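Local coordinates for protein glucanase (PDB 5GXX) that probably cleaves internal beta-1,4-glucosidic links of cellulose, as a family 9 endoglucanase of the cellulosome, at residues L159-D162 and T163-R166; A287-P290 and G291-H295; F313-A316 and D317-N320. The protein carries 1 engineered substitution. All coordinates share one frame; numbering follows the deposited sequence. Where two conformers were deposited one is given.

Interaction 1: residues L159-D162 and T163-R166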
loop_
_atom_site.group_PDB
_atom_site.type_symbol
_atom_site.label_atom_id
_atom_site.label_comp_id
_atom_site.label_asym_id
_atom_site.label_seq_id
_atom_site.Cartn_x
_atom_site.Cartn_y
_atom_site.Cartn_z
ATOM N N LEU A 159 -5.800 -0.036 -57.390
ATOM C CA LEU A 159 -6.624 1.116 -57.022
ATOM C C LEU A 159 -6.440 2.318 -57.959
ATOM O O LEU A 159 -6.970 3.399 -57.690
ATOM C CB LEU A 159 -6.374 1.530 -55.565
ATOM C CG LEU A 159 -6.571 0.448 -54.490
ATOM C CD1 LEU A 159 -6.245 0.966 -53.097
ATOM C CD2 LEU A 159 -8.004 -0.080 -54.538
ATOM N N LYS A 160 -5.718 2.105 -59.061
ATOM C CA LYS A 160 -5.615 3.088 -60.144
ATOM C C LYS A 160 -5.273 4.454 -59.558
ATOM O O LYS A 160 -5.963 5.461 -59.765
ATOM C CB LYS A 160 -6.915 3.144 -60.952
ATOM C CG LYS A 160 -7.250 1.863 -61.696
ATOM C CD LYS A 160 -8.393 2.124 -62.667
ATOM C CE LYS A 160 -8.830 0.864 -63.404
ATOM N NZ LYS A 160 -7.693 0.203 -64.101
ATOM N N ASN A 161 -4.201 4.472 -58.781
ATOM C CA ASN A 161 -3.885 5.636 -57.975
ATOM C C ASN A 161 -2.473 6.152 -58.242
ATOM O O ASN A 161 -1.491 5.519 -57.876
ATOM C CB ASN A 161 -4.065 5.256 -56.505
ATOM C CG ASN A 161 -4.017 6.448 -55.574
ATOM O OD1 ASN A 161 -3.000 7.141 -55.480
ATOM N ND2 ASN A 161 -5.109 6.681 -54.865
ATOM N N ASP A 162 -2.358 7.330 -58.854
ATOM C CA ASP A 162 -1.030 7.822 -59.213
ATOM C C ASP A 162 -0.182 8.281 -58.026
ATOM O O ASP A 162 1.046 8.270 -58.107
ATOM C CB ASP A 162 -1.115 8.910 -60.292
ATOM C CG ASP A 162 -1.383 8.329 -61.674
ATOM O OD1 ASP A 162 -0.885 7.220 -61.985
ATOM O OD2 ASP A 162 -2.105 8.975 -62.459
ATOM N N THR A 163 -0.830 8.666 -56.932
ATOM C CA THR A 163 -0.130 9.054 -55.714
ATOM C C THR A 163 0.602 7.833 -55.163
ATOM O O THR A 163 1.776 7.919 -54.814
ATOM C CB THR A 163 -1.103 9.637 -54.664
ATOM O OG1 THR A 163 -1.650 10.866 -55.156
ATOM C CG2 THR A 163 -0.427 9.913 -53.328
ATOM N N TYR A 164 -0.085 6.695 -55.104
ATOM C CA TYR A 164 0.563 5.508 -54.567
ATOM C C TYR A 164 1.810 5.155 -55.380
ATOM O O TYR A 164 2.834 4.780 -54.806
ATOM C CB TYR A 164 -0.398 4.312 -54.450
ATOM C CG TYR A 164 -1.552 4.510 -53.482
ATOM C CD1 TYR A 164 -1.482 5.432 -52.437
ATOM C CD2 TYR A 164 -2.730 3.780 -53.622
ATOM C CE1 TYR A 164 -2.551 5.621 -51.560
ATOM C CE2 TYR A 164 -3.789 3.971 -52.767
ATOM C CZ TYR A 164 -3.703 4.888 -51.738
ATOM O OH TYR A 164 -4.777 5.044 -50.885
ATOM N N LEU A 165 1.745 5.316 -56.700
ATOM C CA LEU A 165 2.868 4.991 -57.574
ATOM C C LEU A 165 4.031 5.957 -57.351
ATOM O O LEU A 165 5.192 5.545 -57.318
ATOM C CB LEU A 165 2.444 4.988 -59.051
ATOM C CG LEU A 165 3.585 4.706 -60.036
ATOM C CD1 LEU A 165 4.266 3.345 -59.830
ATOM C CD2 LEU A 165 3.105 4.859 -61.470
ATOM N N ARG A 166 3.704 7.234 -57.170
ATOM C CA ARG A 166 4.713 8.246 -56.879
ATOM C C ARG A 166 5.508 7.886 -55.617
ATOM O O ARG A 166 6.745 7.931 -55.623
ATOM C CB ARG A 166 4.054 9.620 -56.752
ATOM C CG ARG A 166 5.004 10.745 -56.353
ATOM C CD ARG A 166 4.265 12.084 -56.257
ATOM N NE ARG A 166 5.098 13.156 -55.711
ATOM C CZ ARG A 166 5.962 13.889 -56.423
ATOM N NH1 ARG A 166 6.150 13.656 -57.718
ATOM N NH2 ARG A 166 6.668 14.843 -55.819
HETATM O O HOH W 1 -3.588 10.248 -56.899
#
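An N-cap opens helix 162-178: N161, the residue just before it, folds its side chain forward over Y164 in the first turn. N161 OD1 accepts from Y164 N at 3.0 Å, the donor standing 31° off the plane of the amide carbonyl. A chi1 of -169°, which sets CG opposite the backbone N, swings the carboxamide over the start of the helix. There it does a second job, lying nearly parallel to the phenol ring, the two planes 10° apart. N161 CG rides 3.5 Å above the ring plane, displaced toward the rim, while ND2 sits 3.7 Å from Y164 CE2. Bond and stack together fix the rotation of the amide. L159 adds an apolar contact at the edge of the same ring, its CD1 3.9 Å from Y164 CE2. The far end of the tyrosine is anchored elsewhere, through a hydrogen bond from OH to D97 on helix 85-101, and the ring is buried between that helix and helix 142-158. On the outer side a water bonds to T163 OG1 at 2.7 Å and donates weakly to N161 OD1. The backbone takes over from the cap at once: R166 N reaches D162 O at 3.0 Å, whereas the bond from L165 N to N161 O is weak. A cap oxygen set here would also be expected to face the positive end of the helix dipole. Just upstream, K160 has positive phi as the C-prime residue of a Schellman motif, in which N161 N returns to S156 O. A Schellman stop followed directly by an asparagine N-cap makes a compact helix-to-helix connection, in keeping with the (alpha/alpha)6 barrel of family 9 glycoside hydrolases.

Interaction 2: residues A287-P290 and G291-H295; sequences AYTP and GGLAH
Y288 and A294 face each other across a short beta hairpin, a single bridge of the non-hydrogen-bonded antiparallel kind flanked by two strong backbone bonds. H295 N gives an almost straight bond to A287 O (2.8 Å, 176°), and T289 N bonds to L293 O, also at 2.8 Å. Both faces of the hairpin are tightly packed. On one, the CA of A294 stands over a face of the Y288 ring, 3.9 Å from its centroid and 15° off the normal, a CH-pi contact to which the CB of A294 adds. At the ring's edge lies the carbonyl oxygen of G292, 3.5 Å from Y288 CE2. Helix 322-340 backs this side, where Q335 bonds to both G292 O and A294 N, and Y288 OH ends on W276 O. On the opposite face CG2 of T289 touches H295 CD2 at 3.7 Å, and L293 packs against helices 301-318 and 322-340. The chain reverses through a type I turn, T289 to G292, closed by G292 N to T289 O; with G292 at positive phi, this is a 3:5 hairpin with a G1 bulge. The solvent side is the tip, where P290 is exposed. At the other end, where no direct bond joins A287 N to H295 O, a water bridges them, accepting from the first at 3.0 Å and donating to the second. Inside the turn, T289 OG1 lies between its backbone N and carbonyl carbon (chi1 74°) and accepts from L293 N at 3.0 Å, so a side chain reinforces the backbone pairing. D396 bonds to this hydroxyl through OD1 and to G291 N through OD2. As a carboxylate normally accepts, the hydroxyl probably donates to D396, which pins the hairpin to the neighbouring loop.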
loop_
_atom_site.group_PDB
_atom_site.type_symbol
_atom_site.label_atom_id
_atom_site.label_comp_id
_atom_site.label_asym_id
_atom_site.label_seq_id
_atom_site.Cartn_x
_atom_site.Cartn_y
_atom_site.Cartn_z
ATOM N N ALA A 287 7.376 -30.128 -42.579
ATOM C CA ALA A 287 6.661 -31.015 -41.667
ATOM C C ALA A 287 5.170 -30.917 -41.950
ATOM O O ALA A 287 4.642 -29.856 -42.275
ATOM C CB ALA A 287 6.912 -30.640 -40.204
ATOM N N TYR A 288 4.499 -32.054 -41.808
ATOM C CA TYR A 288 3.048 -32.087 -41.916
ATOM C C TYR A 288 2.454 -32.634 -40.628
ATOM O O TYR A 288 2.944 -33.616 -40.060
ATOM C CB TYR A 288 2.602 -33.007 -43.054
ATOM C CG TYR A 288 2.320 -32.289 -44.344
ATOM C CD1 TYR A 288 3.333 -31.999 -45.259
ATOM C CD2 TYR A 288 1.028 -31.855 -44.614
ATOM C CE1 TYR A 288 3.048 -31.334 -46.447
ATOM C CE2 TYR A 288 0.744 -31.164 -45.778
ATOM C CZ TYR A 288 1.745 -30.921 -46.702
ATOM O OH TYR A 288 1.411 -30.223 -47.846
ATOM N N THR A 289 1.378 -32.020 -40.163
ATOM C CA THR A 289 0.603 -32.703 -39.109
ATOM C C THR A 289 -0.094 -33.946 -39.679
ATOM O O THR A 289 -0.353 -34.025 -40.887
ATOM C CB THR A 289 -0.474 -31.806 -38.454
ATOM O OG1 THR A 289 -1.565 -31.638 -39.373
ATOM C CG2 THR A 289 0.086 -30.444 -38.099
ATOM N N PRO A 290 -0.392 -34.924 -38.806
ATOM C CA PRO A 290 -1.106 -36.103 -39.300
ATOM C C PRO A 290 -2.452 -35.731 -39.901
ATOM O O PRO A 290 -2.910 -36.406 -40.829
ATOM C CB PRO A 290 -1.269 -36.957 -38.045
ATOM C CG PRO A 290 -0.072 -36.615 -37.194
ATOM C CD PRO A 290 0.059 -35.109 -37.409
ATOM N N GLY A 291 -3.028 -34.641 -39.407
ATOM C CA GLY A 291 -4.297 -34.118 -39.911
ATOM C C GLY A 291 -4.233 -33.374 -41.236
ATOM O O GLY A 291 -5.280 -32.956 -41.738
ATOM N N GLY A 292 -3.038 -33.209 -41.803
ATOM C CA GLY A 292 -2.877 -32.660 -43.157
ATOM C C GLY A 292 -2.448 -31.207 -43.277
ATOM O O GLY A 292 -2.444 -30.651 -44.386
ATOM N N LEU A 293 -2.074 -30.586 -42.157
ATOM C CA LEU A 293 -1.624 -29.193 -42.177
ATOM C C LEU A 293 -0.120 -29.133 -42.403
ATOM O O LEU A 293 0.631 -29.745 -41.647
ATOM C CB LEU A 293 -1.963 -28.460 -40.873
ATOM C CG LEU A 293 -1.397 -27.048 -40.677
ATOM C CD1 LEU A 293 -2.031 -26.065 -41.674
ATOM C CD2 LEU A 293 -1.680 -26.588 -39.255
ATOM N N ALA A 294 0.321 -28.392 -43.420
ATOM C CA ALA A 294 1.759 -28.157 -43.618
ATOM C C ALA A 294 2.140 -27.228 -42.478
ATOM O O ALA A 294 1.532 -26.160 -42.336
ATOM C CB ALA A 294 2.045 -27.550 -45.019
ATOM N N HIS A 295 3.099 -27.648 -41.652
ATOM C CA HIS A 295 3.377 -26.995 -40.370
ATOM C C HIS A 295 4.833 -26.508 -40.319
ATOM O O HIS A 295 5.781 -27.265 -40.030
ATOM C CB HIS A 295 3.076 -27.976 -39.226
ATOM C CG HIS A 295 2.760 -27.322 -37.913
ATOM N ND1 HIS A 295 3.730 -26.734 -37.127
ATOM C CD2 HIS A 295 1.592 -27.204 -37.234
ATOM C CE1 HIS A 295 3.165 -26.264 -36.031
ATOM N NE2 HIS A 295 1.867 -26.520 -36.075
HETATM O O HOH W 2 8.749 -27.983 -41.056
#

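Interaction 3: residues F313-A316 and D317-N320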
loop_
_atom_site.group_PDB
_atom_site.type_symbol
_atom_site.label_atom_id
_atom_site.label_comp_id
_atom_site.label_asym_id
_atom_site.label_seq_id
_atom_site.Cartn_x
_atom_site.Cartn_y
_atom_site.Cartn_z
ATOM N N PHE A 313 -1.995 -21.377 -55.723
ATOM C CA PHE A 313 -3.103 -21.086 -56.633
ATOM C C PHE A 313 -2.615 -20.194 -57.782
ATOM O O PHE A 313 -2.933 -20.446 -58.947
ATOM C CB PHE A 313 -4.261 -20.368 -55.919
ATOM C CG PHE A 313 -5.175 -21.247 -55.088
ATOM C CD1 PHE A 313 -5.706 -22.450 -55.554
ATOM C CD2 PHE A 313 -5.579 -20.802 -53.836
ATOM C CE1 PHE A 313 -6.566 -23.213 -54.770
ATOM C CE2 PHE A 313 -6.477 -21.527 -53.048
ATOM C CZ PHE A 313 -6.977 -22.741 -53.513
ATOM N N VAL A 314 -1.887 -19.126 -57.457
ATOM C CA VAL A 314 -1.428 -18.185 -58.479
ATOM C C VAL A 314 -0.514 -18.900 -59.477
ATOM O O VAL A 314 -0.647 -18.734 -60.691
ATOM C CB VAL A 314 -0.740 -16.944 -57.863
ATOM C CG1 VAL A 314 -0.082 -16.094 -58.964
ATOM C CG2 VAL A 314 -1.719 -16.078 -57.083
ATOM N N TYR A 315 0.386 -19.737 -58.973
ATOM C CA TYR A 315 1.305 -20.445 -59.841
ATOM C C TYR A 315 0.560 -21.470 -60.700
ATOM O O TYR A 315 0.748 -21.524 -61.918
ATOM C CB TYR A 315 2.451 -21.093 -59.059
ATOM C CG TYR A 315 3.467 -21.667 -60.024
ATOM C CD1 TYR A 315 4.231 -20.818 -60.847
ATOM C CD2 TYR A 315 3.645 -23.052 -60.143
ATOM C CE1 TYR A 315 5.120 -21.328 -61.772
ATOM C CE2 TYR A 315 4.561 -23.572 -61.062
ATOM C CZ TYR A 315 5.293 -22.703 -61.860
ATOM O OH TYR A 315 6.204 -23.184 -62.775
ATOM N N ALA A 316 -0.305 -22.263 -60.082
ATOM C CA ALA A 316 -1.084 -23.245 -60.835
ATOM C C ALA A 316 -1.908 -22.584 -61.935
ATOM O O ALA A 316 -1.996 -23.094 -63.046
ATOM C CB ALA A 316 -1.991 -24.034 -59.903
ATOM N N ASP A 317 -2.519 -21.445 -61.632
ATOM C CA ASP A 317 -3.326 -20.746 -62.627
ATOM C C ASP A 317 -2.508 -20.173 -63.776
ATOM O O ASP A 317 -3.073 -19.851 -64.830
ATOM C CB ASP A 317 -4.102 -19.612 -61.960
ATOM C CG ASP A 317 -5.310 -20.105 -61.200
ATOM O OD1 ASP A 317 -5.728 -21.263 -61.430
ATOM O OD2 ASP A 317 -5.844 -19.332 -60.378
ATOM N N SER A 318 -1.197 -20.048 -63.580
ATOM C CA SER A 318 -0.330 -19.387 -64.558
ATOM C C SER A 318 0.397 -20.369 -65.474
ATOM O O SER A 318 1.125 -19.946 -66.375
ATOM C CB SER A 318 0.707 -18.514 -63.854
ATOM O OG SER A 318 1.739 -19.315 -63.309
ATOM N N ILE A 319 0.218 -21.662 -65.223
ATOM C CA ILE A 319 0.865 -22.711 -66.003
ATOM C C ILE A 319 -0.160 -23.616 -66.673
ATOM O O ILE A 319 -1.344 -23.584 -66.337
ATOM C CB ILE A 319 1.830 -23.575 -65.150
ATOM C CG1 ILE A 319 1.088 -24.378 -64.071
ATOM C CG2 ILE A 319 2.937 -22.712 -64.556
ATOM C CD1 ILE A 319 1.946 -25.378 -63.328
ATOM N N ASN A 320 0.319 -24.449 -67.592
ATOM C CA ASN A 320 -0.546 -25.336 -68.366
ATOM C C ASN A 320 -0.476 -26.826 -68.047
ATOM O O ASN A 320 -1.426 -27.549 -68.337
ATOM C CB ASN A 320 -0.295 -25.141 -69.865
ATOM C CG ASN A 320 -0.751 -23.785 -70.360
ATOM O OD1 ASN A 320 -1.755 -23.238 -69.895
ATOM N ND2 ASN A 320 -0.013 -23.231 -71.316
#
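One face of the Y315 ring is covered by the CG2 methyl of I319, four residues on. That carbon stands 3.6 Å above the ring plane, shifted toward the rim, and makes a CH-pi contact 25° off the normal; its nearest ring atom is Y315 CZ, at 3.6 Å. I319 CD1 approaches the same ring at CE2, 3.9 Å away, and the two side chains run roughly at right angles. The isoleucine's chi1 of 65° sets CG2 anti to its carbonyl carbon, which turns the methyl toward the tyrosine. A269 and L273 of helix 263-276 also touch Y315, whose OH bonds to H266 and Q270 there. The ring of F313 meets that of Y329 with planes about 65° apart. All this happens at the C-terminal end of helix 301-318, a helix of the (alpha/alpha)6 barrel, where the bonding pattern changes. D317 N still donates to F313 O, four residues back, at 2.9 Å. Y315 O, by contrast, accepts from S318 N at 3.0 Å, with the donor well above the carbonyl plane; in one of two serine conformers S318 OG, oblique to the ring, also donates to it, at 2.8 Å, a provisional bond. I319 N then makes a weak bond to A316 O. K325 NZ also bonds to A316 O, as it does to I319 O, while the D317 carboxylate turns to Y75 and forms a salt bridge with R424.

From the N terminus the three contacts follow in series, none nested in or crossing another. Interaction 1 closes the short connection between helices 142-158 and 162-178. Interaction 2 folds back the loop that leads from helix 263-276 to helix 301-318, and interaction 3 lies at the far end of that last helix, ahead of helix 322-340. Interactions 2 and 3, about 12 Å apart at their nearest atoms, share neighbours: both pack on helix 322-340 and bond to helix 263-276. Interaction 1 stands about 17 Å from interaction 3 at the nearest atoms and instead joins helices 85-101 and 198-212 of the same catalytic domain.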